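Local coordinates for protein PKS (Streptomyces sp. CNQ431, PDB 5YDA) that is the acyltransferase domain of a splenocin polyketide synthase, probably transferring a broad range of acyl extender units to the acyl carrier protein, at residues G29-V33 and V83-S87; L250-S255 and V267-A273; T330-A334 and A361-E366. All blocks are in the same frame, centred on the assembly; numbering follows the deposited sequence.

Contact 1 (G29-V33 and V83-S87); sequences GRRLV and VSASS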
loop_
_atom_site.group_PDB
_atom_site.type_symbol
_atom_site.label_atom_id
_atom_site.label_comp_id
_atom_site.label_asym_id
_atom_site.label_seq_id
_atom_site.Cartn_x
_atom_site.Cartn_y
_atom_site.Cartn_z
ATOM N N GLY A 29 16.431 -11.647 -11.893
ATOM C CA GLY A 29 16.661 -13.035 -12.230
ATOM C C GLY A 29 16.004 -13.396 -13.541
ATOM O O GLY A 29 15.919 -12.580 -14.465
ATOM N N ARG A 30 15.499 -14.615 -13.616
ATOM C CA ARG A 30 14.935 -15.081 -14.865
ATOM C C ARG A 30 13.446 -14.783 -15.015
ATOM O O ARG A 30 12.914 -14.954 -16.117
ATOM C CB ARG A 30 15.153 -16.596 -14.971
ATOM C CG ARG A 30 16.603 -17.041 -15.133
ATOM C CD ARG A 30 16.757 -18.486 -14.687
ATOM N NE ARG A 30 15.919 -18.776 -13.525
ATOM C CZ ARG A 30 15.774 -19.970 -12.976
ATOM N NH1 ARG A 30 16.399 -21.030 -13.452
ATOM N NH2 ARG A 30 14.975 -20.115 -11.914
ATOM N N ARG A 31 12.772 -14.335 -13.956
ATOM C CA ARG A 31 11.316 -14.214 -13.995
ATOM C C ARG A 31 10.869 -13.179 -15.023
ATOM O O ARG A 31 11.382 -12.057 -15.066
ATOM C CB ARG A 31 10.781 -13.849 -12.615
ATOM C CG ARG A 31 9.265 -13.803 -12.508
ATOM C CD ARG A 31 8.840 -13.587 -11.045
ATOM N NE ARG A 31 9.151 -14.745 -10.201
ATOM C CZ ARG A 31 10.127 -14.780 -9.292
ATOM N NH1 ARG A 31 10.898 -13.701 -9.087
ATOM N NH2 ARG A 31 10.326 -15.893 -8.581
ATOM N N LEU A 32 9.901 -13.564 -15.850
ATOM C CA LEU A 32 9.380 -12.711 -16.907
ATOM C C LEU A 32 7.859 -12.770 -16.903
ATOM O O LEU A 32 7.252 -13.741 -16.438
ATOM C CB LEU A 32 9.906 -13.132 -18.286
ATOM C CG LEU A 32 11.402 -12.924 -18.518
ATOM C CD1 LEU A 32 11.817 -13.577 -19.828
ATOM C CD2 LEU A 32 11.740 -11.422 -18.514
ATOM N N VAL A 33 7.252 -11.716 -17.448
ATOM C CA VAL A 33 5.809 -11.619 -17.611
ATOM C C VAL A 33 5.476 -11.917 -19.066
ATOM O O VAL A 33 6.087 -11.340 -19.972
ATOM C CB VAL A 33 5.307 -10.224 -17.208
ATOM C CG1 VAL A 33 3.792 -10.138 -17.321
ATOM C CG2 VAL A 33 5.780 -9.880 -15.802
ATOM N N VAL A 83 0.872 -14.348 -17.365
ATOM C CA VAL A 83 1.489 -15.279 -16.432
ATOM C C VAL A 83 2.887 -14.764 -16.129
ATOM O O VAL A 83 3.459 -13.990 -16.898
ATOM C CB VAL A 83 1.536 -16.722 -16.984
ATOM C CG1 VAL A 83 0.127 -17.231 -17.245
ATOM C CG2 VAL A 83 2.377 -16.784 -18.259
ATOM N N SER A 84 3.414 -15.167 -14.978
ATOM C CA SER A 84 4.800 -14.943 -14.605
ATOM C C SER A 84 5.509 -16.287 -14.564
ATOM O O SER A 84 4.952 -17.267 -14.060
ATOM C CB SER A 84 4.909 -14.281 -13.227
ATOM O OG SER A 84 4.235 -13.041 -13.202
ATOM N N ALA A 85 6.741 -16.331 -15.072
ATOM C CA ALA A 85 7.464 -17.592 -15.121
ATOM C C ALA A 85 8.960 -17.323 -15.175
ATOM O O ALA A 85 9.401 -16.337 -15.770
ATOM C CB ALA A 85 7.039 -18.429 -16.333
ATOM N N SER A 86 9.728 -18.200 -14.535
ATOM C CA SER A 86 11.180 -18.203 -14.621
ATOM C C SER A 86 11.698 -19.355 -15.474
ATOM O O SER A 86 12.912 -19.562 -15.540
ATOM C CB SER A 86 11.790 -18.271 -13.218
ATOM O OG SER A 86 11.407 -17.150 -12.436
ATOM N N SER A 87 10.804 -20.107 -16.120
ATOM C CA SER A 87 11.146 -21.276 -16.929
ATOM C C SER A 87 9.937 -21.673 -17.760
ATOM O O SER A 87 8.794 -21.337 -17.432
ATOM C CB SER A 87 11.568 -22.462 -16.069
ATOM O OG SER A 87 10.424 -23.190 -15.648
HETATM O O HOH W 1 8.552 -17.209 -11.150
#
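L32 and A85 face each other as an antiparallel hydrogen-bonded pair, and the two backbone bonds between them form the tightly packed part of the contact. L32 N donates to A85 O at 2.8 Å (159° at the hydrogen), and A85 N returns the bond to L32 O at 3.0 Å. Each of these carbonyls also receives a CA-H: R31 CA lies 3.4 Å from A85 O, and S84 CA lies 3.3 Å from L32 O. V33 and S84 follow as a non-hydrogen-bonded pair, turned to the other side of the strands from L32 and A85.

Beyond A85 the strands end and the packing becomes polar and open. The CG of R31 stands anti to its backbone N (chi1 -175°), and a bend at chi3 brings the guanidinium round so that S86 OG lies above one face, near the rim. S86 OG touches R31 CB at 3.4 Å without bonding to R31. A water links the two side chains instead, accepting from R31 NE at 2.7 Å and lying 3.1 Å from S86 OG. R30 is more exposed and meets the same residue loosely, one face of its guanidinium over S86 O, whose nearest approach is 3.7 Å from R30 NE.

The pair belongs to the small two-stranded sheet 32-38/79-85, in a region whose sequence matches a CurL-like family, consistent with the linker next to the acyltransferase domain of such synthases. Helix 407-420 packs on the side of R31 and S84, where S84 OG bonds to E413. S86 N bonds to E90 of helix 88-97, which also packs against V83 and A85, while helix 63-72 lies against L32.

Contact 2 (L250-S255 and V267-A273); sequences LGEGLS and VAGDTDA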
loop_
_atom_site.group_PDB
_atom_site.type_symbol
_atom_site.label_atom_id
_atom_site.label_comp_id
_atom_site.label_asym_id
_atom_site.label_seq_id
_atom_site.Cartn_x
_atom_site.Cartn_y
_atom_site.Cartn_z
ATOM N N LEU A 250 -19.546 6.068 22.811
ATOM C CA LEU A 250 -18.420 6.886 23.238
ATOM C C LEU A 250 -18.919 8.185 23.810
ATOM O O LEU A 250 -19.700 8.840 23.177
ATOM C CB LEU A 250 -17.554 7.204 22.027
ATOM C CG LEU A 250 -17.367 6.181 20.908
ATOM C CD1 LEU A 250 -16.584 6.772 19.773
ATOM C CD2 LEU A 250 -16.635 4.982 21.418
ATOM N N GLY A 251 -18.514 8.602 24.985
ATOM C CA GLY A 251 -17.584 7.936 25.830
ATOM C C GLY A 251 -16.579 8.966 26.297
ATOM O O GLY A 251 -15.803 9.424 25.517
ATOM N N GLU A 252 -16.604 9.326 27.564
ATOM C CA GLU A 252 -15.634 10.251 28.086
ATOM C C GLU A 252 -14.373 9.420 28.124
ATOM O O GLU A 252 -14.393 8.292 28.547
ATOM C CB GLU A 252 -16.048 10.745 29.463
ATOM C CG GLU A 252 -15.003 11.531 30.231
ATOM C CD GLU A 252 -14.446 12.712 29.471
ATOM O OE1 GLU A 252 -15.187 13.686 29.264
ATOM O OE2 GLU A 252 -13.264 12.675 29.088
ATOM N N GLY A 253 -13.280 9.979 27.651
ATOM C CA GLY A 253 -12.040 9.244 27.548
ATOM C C GLY A 253 -11.858 8.466 26.261
ATOM O O GLY A 253 -10.895 7.701 26.161
ATOM N N LEU A 254 -12.734 8.644 25.274
ATOM C CA LEU A 254 -12.642 7.921 24.015
ATOM C C LEU A 254 -12.820 8.882 22.851
ATOM O O LEU A 254 -13.629 9.814 22.918
ATOM C CB LEU A 254 -13.703 6.805 23.905
ATOM C CG LEU A 254 -13.674 5.655 24.905
ATOM C CD1 LEU A 254 -14.910 4.803 24.727
ATOM C CD2 LEU A 254 -12.420 4.816 24.770
ATOM N N SER A 255 -12.076 8.642 21.781
ATOM C CA SER A 255 -12.280 9.353 20.530
ATOM C C SER A 255 -12.429 8.337 19.408
ATOM O O SER A 255 -11.868 7.233 19.458
ATOM C CB SER A 255 -11.111 10.320 20.194
ATOM O OG SER A 255 -10.735 11.110 21.312
ATOM N N VAL A 267 -11.389 2.993 17.690
ATOM C CA VAL A 267 -11.667 3.864 18.821
ATOM C C VAL A 267 -10.434 3.871 19.709
ATOM O O VAL A 267 -9.823 2.820 19.939
ATOM C CB VAL A 267 -12.920 3.414 19.612
ATOM C CG1 VAL A 267 -13.125 4.300 20.827
ATOM C CG2 VAL A 267 -14.174 3.470 18.719
ATOM N N ALA A 268 -10.042 5.065 20.172
ATOM C CA ALA A 268 -8.814 5.250 20.935
ATOM C C ALA A 268 -9.089 6.108 22.163
ATOM O O ALA A 268 -10.000 6.941 22.169
ATOM C CB ALA A 268 -7.726 5.915 20.083
ATOM N N GLY A 269 -8.283 5.906 23.199
ATOM C CA GLY A 269 -8.414 6.690 24.416
ATOM C C GLY A 269 -7.574 6.065 25.505
ATOM O O GLY A 269 -6.694 5.242 25.219
ATOM N N ASP A 270 -7.862 6.435 26.756
ATOM C CA ASP A 270 -7.073 5.818 27.814
ATOM C C ASP A 270 -7.514 4.375 28.004
ATOM O O ASP A 270 -8.629 3.989 27.648
ATOM C CB ASP A 270 -7.158 6.597 29.125
ATOM C CG ASP A 270 -8.549 6.710 29.644
ATOM O OD1 ASP A 270 -8.989 5.806 30.416
ATOM O OD2 ASP A 270 -9.184 7.733 29.296
ATOM N N THR A 271 -6.606 3.568 28.547
ATOM C CA THR A 271 -6.815 2.127 28.548
ATOM C C THR A 271 -8.057 1.739 29.343
ATOM O O THR A 271 -8.801 0.844 28.930
ATOM C CB THR A 271 -5.568 1.423 29.076
ATOM O OG1 THR A 271 -4.435 1.879 28.321
ATOM C CG2 THR A 271 -5.687 -0.075 28.884
ATOM N N ASP A 272 -8.318 2.420 30.464
ATOM C CA ASP A 272 -9.504 2.124 31.269
ATOM C C ASP A 272 -10.785 2.331 30.467
ATOM O O ASP A 272 -11.687 1.489 30.489
ATOM C CB ASP A 272 -9.536 3.003 32.522
ATOM C CG ASP A 272 -8.578 2.529 33.596
ATOM O OD1 ASP A 272 -8.079 1.380 33.499
ATOM O OD2 ASP A 272 -8.338 3.309 34.549
ATOM N N ALA A 273 -10.895 3.473 29.792
ATOM C CA ALA A 273 -12.068 3.739 28.969
ATOM C C ALA A 273 -12.207 2.706 27.850
ATOM O O ALA A 273 -13.322 2.289 27.517
ATOM C CB ALA A 273 -11.989 5.153 28.394
#
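L250 and V267 meet tip to tip because L250 turns its CG away from its own carbonyl carbon (chi1 -35°) while V267 holds CG1 anti to its backbone N (chi1 177°); L250 CD2 then lies 3.6 Å from V267 CG1. This apolar contact sits beside the beta hairpin 254-261/264-269, part of a four-stranded antiparallel sheet whose order and connections suit the ferredoxin-like small subdomain of acyltransferases. S255 and A268 are the hydrogen-bonded pair here, with S255 N to A268 O at 2.7 Å and A268 N to S255 O at 2.9 Å, both nearly straight. S255 OG turns to H300.

L254 pairs with G269 without such bonds, and its CD2 reaches A273 CB at 3.7 Å, so the strand packs on the first turn of helix 271-283; V274 and L277 of that helix extend the apolar patch. Ahead of L254, a type II turn from G251 brings the G253 carbonyl against the strand-to-helix junction. G253 O receives the CA-H of G269 at 3.2 Å and only a weak bond from D270 N. G253 has no side chain, and the carboxylate of D270 and the methyl of A273 come close beside it. D270 is the N-cap of the helix: its OD1 accepts from A273 N at 3.1 Å, the donor standing about 50° out of the carboxylate plane.

Contact 3 (T330-A334 and A361-E366); sequences TGDWA and ALWERE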
loop_
_atom_site.group_PDB
_atom_site.type_symbol
_atom_site.label_atom_id
_atom_site.label_comp_id
_atom_site.label_asym_id
_atom_site.label_seq_id
_atom_site.Cartn_x
_atom_site.Cartn_y
_atom_site.Cartn_z
ATOM N N THR A 330 -10.301 15.475 5.930
ATOM C CA THR A 330 -11.608 15.768 5.365
ATOM C C THR A 330 -12.212 14.597 4.620
ATOM O O THR A 330 -13.376 14.688 4.208
ATOM C CB THR A 330 -11.512 16.934 4.379
ATOM O OG1 THR A 330 -10.634 16.547 3.323
ATOM C CG2 THR A 330 -10.974 18.197 5.043
ATOM N N GLY A 331 -11.450 13.520 4.416
ATOM C CA GLY A 331 -11.886 12.473 3.517
ATOM C C GLY A 331 -12.092 12.969 2.110
ATOM O O GLY A 331 -12.937 12.430 1.384
ATOM N N ASP A 332 -11.329 13.979 1.699
ATOM C CA ASP A 332 -11.501 14.644 0.415
ATOM C C ASP A 332 -10.126 15.034 -0.119
ATOM O O ASP A 332 -9.113 14.938 0.582
ATOM C CB ASP A 332 -12.395 15.883 0.572
ATOM C CG ASP A 332 -13.121 16.271 -0.716
ATOM O OD1 ASP A 332 -12.904 15.644 -1.785
ATOM O OD2 ASP A 332 -13.925 17.228 -0.638
ATOM N N TRP A 333 -10.093 15.483 -1.368
ATOM C CA TRP A 333 -8.849 15.962 -1.969
ATOM C C TRP A 333 -8.212 17.069 -1.137
ATOM O O TRP A 333 -8.890 17.996 -0.682
ATOM C CB TRP A 333 -9.120 16.451 -3.390
ATOM C CG TRP A 333 -9.675 15.359 -4.243
ATOM C CD1 TRP A 333 -10.990 15.154 -4.569
ATOM C CD2 TRP A 333 -8.937 14.286 -4.849
ATOM N NE1 TRP A 333 -11.108 14.025 -5.355
ATOM C CE2 TRP A 333 -9.865 13.474 -5.538
ATOM C CE3 TRP A 333 -7.584 13.932 -4.872
ATOM C CZ2 TRP A 333 -9.479 12.334 -6.249
ATOM C CZ3 TRP A 333 -7.199 12.799 -5.590
ATOM C CH2 TRP A 333 -8.142 12.016 -6.262
ATOM N N ALA A 334 -6.912 16.948 -0.901
ATOM C CA ALA A 334 -6.214 17.971 -0.133
ATOM C C ALA A 334 -6.019 19.213 -0.991
ATOM O O ALA A 334 -5.611 19.119 -2.155
ATOM C CB ALA A 334 -4.861 17.457 0.358
ATOM N N ALA A 361 -14.265 9.508 -2.321
ATOM C CA ALA A 361 -13.899 10.682 -3.113
ATOM C C ALA A 361 -12.902 10.317 -4.204
ATOM O O ALA A 361 -13.014 10.789 -5.342
ATOM C CB ALA A 361 -13.314 11.768 -2.218
ATOM N N LEU A 362 -11.910 9.490 -3.866
ATOM C CA LEU A 362 -10.941 9.038 -4.854
ATOM C C LEU A 362 -11.637 8.338 -6.006
ATOM O O LEU A 362 -11.355 8.609 -7.177
ATOM C CB LEU A 362 -9.948 8.098 -4.185
ATOM C CG LEU A 362 -8.694 7.672 -4.912
ATOM C CD1 LEU A 362 -7.607 8.658 -4.522
ATOM C CD2 LEU A 362 -8.313 6.274 -4.481
ATOM N N TRP A 363 -12.577 7.453 -5.682
ATOM C CA TRP A 363 -13.241 6.644 -6.692
ATOM C C TRP A 363 -14.153 7.486 -7.569
ATOM O O TRP A 363 -14.269 7.244 -8.774
ATOM C CB TRP A 363 -14.042 5.540 -6.006
ATOM C CG TRP A 363 -14.817 4.715 -6.970
ATOM C CD1 TRP A 363 -16.162 4.781 -7.232
ATOM C CD2 TRP A 363 -14.287 3.701 -7.823
ATOM N NE1 TRP A 363 -16.495 3.859 -8.192
ATOM C CE2 TRP A 363 -15.363 3.183 -8.571
ATOM C CE3 TRP A 363 -13.006 3.188 -8.030
ATOM C CZ2 TRP A 363 -15.195 2.171 -9.505
ATOM C CZ3 TRP A 363 -12.840 2.188 -8.948
ATOM C CH2 TRP A 363 -13.925 1.687 -9.680
ATOM N N GLU A 364 -14.821 8.469 -6.975
ATOM C CA GLU A 364 -15.848 9.196 -7.701
ATOM C C GLU A 364 -15.245 10.105 -8.764
ATOM O O GLU A 364 -15.869 10.333 -9.803
ATOM C CB GLU A 364 -16.704 9.985 -6.714
ATOM C CG GLU A 364 -18.096 10.271 -7.223
ATOM C CD GLU A 364 -18.247 11.698 -7.703
ATOM O OE1 GLU A 364 -17.826 12.612 -6.958
ATOM O OE2 GLU A 364 -18.779 11.906 -8.821
ATOM N N ARG A 365 -14.031 10.613 -8.546
ATOM C CA ARG A 365 -13.420 11.436 -9.582
ATOM C C ARG A 365 -12.771 10.585 -10.661
ATOM O O ARG A 365 -12.997 10.813 -11.854
ATOM C CB ARG A 365 -12.394 12.395 -8.982
ATOM C CG ARG A 365 -12.322 13.704 -9.743
ATOM C CD ARG A 365 -11.461 14.723 -9.043
ATOM N NE ARG A 365 -10.041 14.391 -9.122
ATOM C CZ ARG A 365 -9.095 15.071 -8.476
ATOM N NH1 ARG A 365 -9.433 16.107 -7.709
ATOM N NH2 ARG A 365 -7.818 14.721 -8.593
ATOM N N GLU A 366 -11.973 9.590 -10.267
ATOM C CA GLU A 366 -11.114 8.884 -11.215
ATOM C C GLU A 366 -11.612 7.494 -11.603
ATOM O O GLU A 366 -11.267 7.017 -12.690
ATOM C CB GLU A 366 -9.690 8.746 -10.645
ATOM C CG GLU A 366 -9.107 10.010 -9.998
ATOM C CD GLU A 366 -8.620 11.031 -11.026
ATOM O OE1 GLU A 366 -8.179 12.129 -10.618
ATOM O OE2 GLU A 366 -8.671 10.737 -12.239
HETATM O O HOH W 2 -14.191 13.433 -5.630
#
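The indole of W333 carries the guanidinium of R365 flat on one face, the two planes only 4° apart and their centres separated by 3.5 Å. R365 NH1 sits above the middle of the ring system, and CZ lies almost over the six-membered ring, 16° off its normal, which makes this a cation-pi stack. At the indole's edge, in its plane, a water accepts from W333 NE1 at 3.2 Å and donates to A361 O at 2.9 Å, bridging the ring to the helix backbone. The guanidinium has E366 OE1 at its own edge; the salt bridge from R365 NE spans 3.3 Å and, lying in the guanidinium plane, is consistent with its rotation being fixed for the stack.

The L362 side chain crosses that of W333 at about a right angle, with CD1 3.8 Å from W333 CH2. At the start of 361-366, A361 CB rests 3.7 Å from G331 O. V326 and A195 also touch both W333 and L362. The contact thus seats helix 355-366 on the short, weakly bonded outer strand near 332-333 of the mixed six-stranded sheet, the helix-on-sheet packing of the alpha/beta large subdomain of acyltransferases.

The three contacts follow one another along the chain, none nested in or crossing another. Contact 1 closes first, bringing together the ends of a 49-residue stretch that holds helices 43-56 and 63-72 and thereby completing the small two-stranded sheet near the N terminus. The chain then lays down strands 112-116 and 195-198 of the large mixed sheet before contact 2 closes a short hairpin excursion of 11 residues in the small subdomain. Contact 3 spans 26 mainly helical residues and brings the end of helix 355-366 back onto the edge strand of the large sheet. Centres of contacts 1 and 2 lie about 51 Å apart, on opposite sides of the chain's centre; those of contacts 2 and 3 lie about 29 Å apart.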